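Local atomic coordinates of Os03g0854200 protein (Oryza sativa Japonica Group, PDB entry 3HKM), a protein that probably serves in the RNA-degrading exosome and, in vitro, binds double-stranded DNA and single-stranded RNA and cleaves DNA hydrolytically and RNA phosphorolytically. Residues E58-T70 against Y80-C92. Sequence-based numbering, arbitrary orientation.
Sequences EKASIEVVWKPMT and YEMTLKRTLQSIC
Glu81 and Gln89, two turns apart on helix 77-91, each hydrogen-bond the backbone of strand 61-67. The Trp66 N-H reaches Glu81 OE1 (3.1 Å, 163° at the hydrogen) from above the carboxylate plane; an extended chain, with CG anti to the backbone N (chi1 175°), carries the carboxylate there. Gln89 NE2 gives its bond to Ile62 O (3.0 Å), in the carbonyl plane. Between them Lys85 runs past Val64 and bends at its last torsion, leaving NZ 5.4 Å from Glu63 OE1, short of a salt bridge. Tyr80 CB sits over one face of the Trp66 indole, 4.2 Å from the five-membered ring's centroid, while Leu84 CD2 meets the indole edge at CD1 (3.6 Å). Val64 wedges its methyls against Leu84, Lys85 and Leu88, and Ile62 CG1 packs on Cys92 SG (3.8 Å). With an alanine here in place of Glu81, the Trp66 N-H would probably lose this acceptor and Trp66 CB the packing of CG. The helix thus packs roughly antiparallel (151°) to the sheet's outermost strand within this chain, in a beta-alpha-beta unit completed by strand 100-110: polar side chains grip backbone groups of Ile62 and Trp66, beside an apolar layer burying Trp66 NE1 without a partner.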
loop_
_atom_site.group_PDB
_atom_site.type_symbol
_atom_site.label_atom_id
_atom_site.label_comp_id
_atom_site.label_asym_id
_atom_site.label_seq_id
_atom_site.Cartn_x
_atom_site.Cartn_y
_atom_site.Cartn_z
ATOM N N GLU A 58 -24.146 7.887 -7.449
ATOM C CA GLU A 58 -24.029 7.735 -8.898
ATOM C C GLU A 58 -22.759 6.962 -9.267
ATOM O O GLU A 58 -22.680 6.347 -10.335
ATOM C CB GLU A 58 -24.034 9.099 -9.591
ATOM C CG GLU A 58 -25.185 10.021 -9.184
ATOM C CD GLU A 58 -26.539 9.597 -9.747
ATOM O OE1 GLU A 58 -27.561 10.185 -9.331
ATOM O OE2 GLU A 58 -26.594 8.683 -10.601
ATOM N N LYS A 59 -21.769 7.010 -8.378
ATOM C CA LYS A 59 -20.526 6.261 -8.533
ATOM C C LYS A 59 -20.329 5.350 -7.320
ATOM O O LYS A 59 -20.916 5.593 -6.261
ATOM C CB LYS A 59 -19.337 7.221 -8.662
ATOM C CG LYS A 59 -19.213 7.913 -10.011
ATOM C CD LYS A 59 -18.119 8.980 -9.988
ATOM C CE LYS A 59 -18.497 10.170 -9.105
ATOM N NZ LYS A 59 -19.500 11.080 -9.742
ATOM N N ALA A 60 -19.515 4.303 -7.470
ATOM C CA ALA A 60 -19.240 3.391 -6.360
ATOM C C ALA A 60 -18.399 4.055 -5.261
ATOM O O ALA A 60 -17.520 4.869 -5.535
ATOM C CB ALA A 60 -18.557 2.121 -6.860
ATOM N N SER A 61 -18.687 3.704 -4.014
ATOM C CA SER A 61 -17.958 4.241 -2.867
ATOM C C SER A 61 -16.916 3.254 -2.370
ATOM O O SER A 61 -17.182 2.054 -2.271
ATOM C CB SER A 61 -18.917 4.567 -1.719
ATOM O OG SER A 61 -19.927 5.466 -2.141
ATOM N N ILE A 62 -15.731 3.771 -2.062
ATOM C CA ILE A 62 -14.691 2.994 -1.405
ATOM C C ILE A 62 -14.375 3.705 -0.096
ATOM O O ILE A 62 -14.114 4.905 -0.093
ATOM C CB ILE A 62 -13.415 2.848 -2.284
ATOM C CG1 ILE A 62 -13.603 1.750 -3.341
ATOM C CG2 ILE A 62 -12.213 2.478 -1.431
ATOM C CD1 ILE A 62 -14.486 2.132 -4.506
ATOM N N GLU A 63 -14.441 2.974 1.015
ATOM C CA GLU A 63 -14.183 3.546 2.332
ATOM C C GLU A 63 -13.108 2.746 3.064
ATOM O O GLU A 63 -12.981 1.545 2.841
ATOM C CB GLU A 63 -15.479 3.587 3.148
ATOM C CG GLU A 63 -16.631 4.220 2.381
ATOM C CD GLU A 63 -17.761 4.689 3.280
ATOM O OE1 GLU A 63 -17.911 4.124 4.383
ATOM O OE2 GLU A 63 -18.503 5.612 2.868
ATOM N N VAL A 64 -12.343 3.404 3.936
ATOM C CA VAL A 64 -11.212 2.752 4.590
ATOM C C VAL A 64 -11.031 3.151 6.061
ATOM O O VAL A 64 -11.104 4.325 6.420
ATOM C CB VAL A 64 -9.891 3.028 3.828
ATOM C CG1 VAL A 64 -8.800 2.068 4.283
ATOM C CG2 VAL A 64 -10.111 2.923 2.323
ATOM N N VAL A 65 -10.809 2.160 6.912
ATOM C CA VAL A 65 -10.472 2.418 8.299
ATOM C C VAL A 65 -9.145 1.752 8.626
ATOM O O VAL A 65 -8.969 0.548 8.435
ATOM C CB VAL A 65 -11.605 2.000 9.289
ATOM C CG1 VAL A 65 -12.641 1.129 8.609
ATOM C CG2 VAL A 65 -11.040 1.336 10.544
ATOM N N TRP A 66 -8.206 2.573 9.089
ATOM C CA TRP A 66 -6.862 2.146 9.424
ATOM C C TRP A 66 -6.832 1.854 10.914
ATOM O O TRP A 66 -7.166 2.713 11.721
ATOM C CB TRP A 66 -5.880 3.268 9.092
ATOM C CG TRP A 66 -4.569 2.819 8.508
ATOM C CD1 TRP A 66 -4.259 2.684 7.178
ATOM C CD2 TRP A 66 -3.388 2.465 9.229
ATOM N NE1 TRP A 66 -2.962 2.260 7.034
ATOM C CE2 TRP A 66 -2.404 2.120 8.277
ATOM C CE3 TRP A 66 -3.069 2.403 10.586
ATOM C CZ2 TRP A 66 -1.125 1.721 8.640
ATOM C CZ3 TRP A 66 -1.803 2.007 10.944
ATOM C CH2 TRP A 66 -0.843 1.671 9.976
ATOM N N LYS A 67 -6.443 0.637 11.276
ATOM C CA LYS A 67 -6.464 0.210 12.671
ATOM C C LYS A 67 -5.058 -0.125 13.166
ATOM O O LYS A 67 -4.383 -0.975 12.582
ATOM C CB LYS A 67 -7.410 -0.988 12.860
ATOM C CG LYS A 67 -8.730 -0.847 12.100
ATOM C CD LYS A 67 -9.933 -1.354 12.886
ATOM C CE LYS A 67 -10.113 -2.857 12.787
ATOM N NZ LYS A 67 -11.450 -3.273 13.330
ATOM N N PRO A 68 -4.618 0.548 14.250
ATOM C CA PRO A 68 -3.269 0.379 14.804
ATOM C C PRO A 68 -3.122 -0.983 15.464
ATOM O O PRO A 68 -4.120 -1.560 15.897
ATOM C CB PRO A 68 -3.179 1.486 15.870
ATOM C CG PRO A 68 -4.325 2.406 15.600
ATOM C CD PRO A 68 -5.393 1.542 15.016
ATOM N N MET A 69 -1.899 -1.488 15.560
ATOM C CA MET A 69 -1.710 -2.806 16.151
ATOM C C MET A 69 -2.022 -2.781 17.646
ATOM O O MET A 69 -2.035 -3.826 18.303
ATOM C CB MET A 69 -0.319 -3.393 15.831
ATOM C CG MET A 69 0.829 -2.961 16.725
ATOM S SD MET A 69 2.445 -3.193 15.922
ATOM C CE MET A 69 2.701 -1.555 15.243
ATOM N N THR A 70 -2.315 -1.586 18.165
ATOM C CA THR A 70 -2.610 -1.420 19.583
ATOM C C THR A 70 -3.050 0.013 19.879
ATOM O O THR A 70 -2.665 0.946 19.169
ATOM C CB THR A 70 -1.379 -1.769 20.431
ATOM O OG1 THR A 70 -1.793 -2.166 21.739
ATOM C CG2 THR A 70 -0.437 -0.577 20.519
ATOM N N TYR A 80 -1.864 8.035 7.115
ATOM C CA TYR A 80 -1.729 6.814 6.335
ATOM C C TYR A 80 -3.103 6.352 5.881
ATOM O O TYR A 80 -3.283 5.937 4.735
ATOM C CB TYR A 80 -1.050 5.710 7.152
ATOM C CG TYR A 80 0.441 5.895 7.326
ATOM C CD1 TYR A 80 1.125 6.889 6.629
ATOM C CD2 TYR A 80 1.173 5.056 8.163
ATOM C CE1 TYR A 80 2.491 7.059 6.777
ATOM C CE2 TYR A 80 2.540 5.214 8.312
ATOM C CZ TYR A 80 3.192 6.217 7.616
ATOM O OH TYR A 80 4.552 6.382 7.763
ATOM N N GLU A 81 -4.068 6.428 6.794
ATOM C CA GLU A 81 -5.453 6.065 6.511
ATOM C C GLU A 81 -5.962 6.898 5.348
ATOM O O GLU A 81 -6.656 6.385 4.458
ATOM C CB GLU A 81 -6.327 6.303 7.747
ATOM C CG GLU A 81 -7.816 6.064 7.535
ATOM C CD GLU A 81 -8.642 6.294 8.801
ATOM O OE1 GLU A 81 -9.450 5.411 9.163
ATOM O OE2 GLU A 81 -8.473 7.349 9.444
ATOM N N MET A 82 -5.592 8.182 5.368
ATOM C CA MET A 82 -5.984 9.156 4.353
ATOM C C MET A 82 -5.333 8.857 3.005
ATOM O O MET A 82 -6.008 8.785 1.981
ATOM C CB MET A 82 -5.620 10.572 4.822
ATOM C CG MET A 82 -6.251 11.709 4.024
ATOM S SD MET A 82 -5.463 12.047 2.423
ATOM C CE MET A 82 -3.781 12.427 2.932
ATOM N N THR A 83 -4.017 8.676 3.008
ATOM C CA THR A 83 -3.303 8.385 1.774
ATOM C C THR A 83 -3.849 7.118 1.129
ATOM O O THR A 83 -4.125 7.093 -0.071
ATOM C CB THR A 83 -1.784 8.247 2.009
ATOM O OG1 THR A 83 -1.311 9.377 2.752
ATOM C CG2 THR A 83 -1.046 8.176 0.682
ATOM N N LEU A 84 -4.015 6.077 1.944
ATOM C CA LEU A 84 -4.574 4.794 1.513
ATOM C C LEU A 84 -5.942 4.951 0.835
ATOM O O LEU A 84 -6.187 4.364 -0.218
ATOM C CB LEU A 84 -4.658 3.839 2.709
ATOM C CG LEU A 84 -5.044 2.371 2.500
ATOM C CD1 LEU A 84 -4.169 1.695 1.450
ATOM C CD2 LEU A 84 -4.955 1.638 3.827
ATOM N N LYS A 85 -6.821 5.762 1.424
ATOM C CA LYS A 85 -8.149 6.020 0.854
ATOM C C LYS A 85 -8.039 6.747 -0.497
ATOM O O LYS A 85 -8.750 6.419 -1.441
ATOM C CB LYS A 85 -9.019 6.817 1.847
ATOM C CG LYS A 85 -10.556 6.614 1.730
ATOM C CD LYS A 85 -11.316 7.576 2.666
ATOM C CE LYS A 85 -12.795 7.197 2.896
ATOM N NZ LYS A 85 -13.070 6.439 4.164
ATOM N N ARG A 86 -7.145 7.727 -0.585
ATOM C CA ARG A 86 -6.867 8.425 -1.840
ATOM C C ARG A 86 -6.409 7.458 -2.910
ATOM O O ARG A 86 -6.856 7.522 -4.052
ATOM C CB ARG A 86 -5.752 9.456 -1.648
ATOM C CG ARG A 86 -6.183 10.868 -1.280
ATOM C CD ARG A 86 -5.040 11.606 -0.552
ATOM N NE ARG A 86 -3.851 11.866 -1.377
ATOM C CZ ARG A 86 -2.859 10.999 -1.603
ATOM N NH1 ARG A 86 -2.888 9.779 -1.083
ATOM N NH2 ARG A 86 -1.827 11.350 -2.360
ATOM N N THR A 87 -5.484 6.585 -2.528
ATOM C CA THR A 87 -4.850 5.641 -3.443
ATOM C C THR A 87 -5.830 4.588 -3.950
ATOM O O THR A 87 -5.846 4.259 -5.137
ATOM C CB THR A 87 -3.683 4.903 -2.752
ATOM O OG1 THR A 87 -2.780 5.849 -2.167
ATOM C CG2 THR A 87 -2.937 4.045 -3.755
ATOM N N LEU A 88 -6.644 4.057 -3.042
ATOM C CA LEU A 88 -7.584 3.010 -3.394
ATOM C C LEU A 88 -8.713 3.543 -4.260
ATOM O O LEU A 88 -9.029 2.959 -5.289
ATOM C CB LEU A 88 -8.149 2.343 -2.146
ATOM C CG LEU A 88 -7.202 1.454 -1.352
ATOM C CD1 LEU A 88 -8.017 0.633 -0.400
ATOM C CD2 LEU A 88 -6.395 0.552 -2.270
ATOM N N GLN A 89 -9.321 4.649 -3.838
ATOM C CA GLN A 89 -10.363 5.293 -4.631
ATOM C C GLN A 89 -9.834 5.575 -6.037
ATOM O O GLN A 89 -10.564 5.489 -7.029
ATOM C CB GLN A 89 -10.838 6.585 -3.949
ATOM C CG GLN A 89 -11.581 6.338 -2.643
ATOM C CD GLN A 89 -12.017 7.610 -1.942
ATOM O OE1 GLN A 89 -11.365 8.650 -2.041
ATOM N NE2 GLN A 89 -13.123 7.528 -1.215
ATOM N N SER A 90 -8.547 5.893 -6.103
ATOM C CA SER A 90 -7.852 6.155 -7.357
ATOM C C SER A 90 -7.814 4.949 -8.301
ATOM O O SER A 90 -8.140 5.072 -9.487
ATOM C CB SER A 90 -6.423 6.628 -7.073
ATOM O OG SER A 90 -5.697 6.792 -8.275
ATOM N N ILE A 91 -7.418 3.790 -7.783
ATOM C CA ILE A 91 -7.214 2.630 -8.649
ATOM C C ILE A 91 -8.494 1.870 -8.943
ATOM O O ILE A 91 -8.564 1.148 -9.920
ATOM C CB ILE A 91 -6.179 1.639 -8.078
ATOM C CG1 ILE A 91 -6.811 0.774 -6.986
ATOM C CG2 ILE A 91 -4.922 2.367 -7.593
ATOM C CD1 ILE A 91 -5.870 -0.272 -6.412
ATOM N N CYS A 92 -9.501 2.034 -8.094
ATOM C CA CYS A 92 -10.770 1.341 -8.276
ATOM C C CYS A 92 -11.557 1.932 -9.433
ATOM O O CYS A 92 -11.640 3.156 -9.576
ATOM C CB CYS A 92 -11.603 1.395 -6.991
ATOM S SG CYS A 92 -11.047 0.267 -5.677
#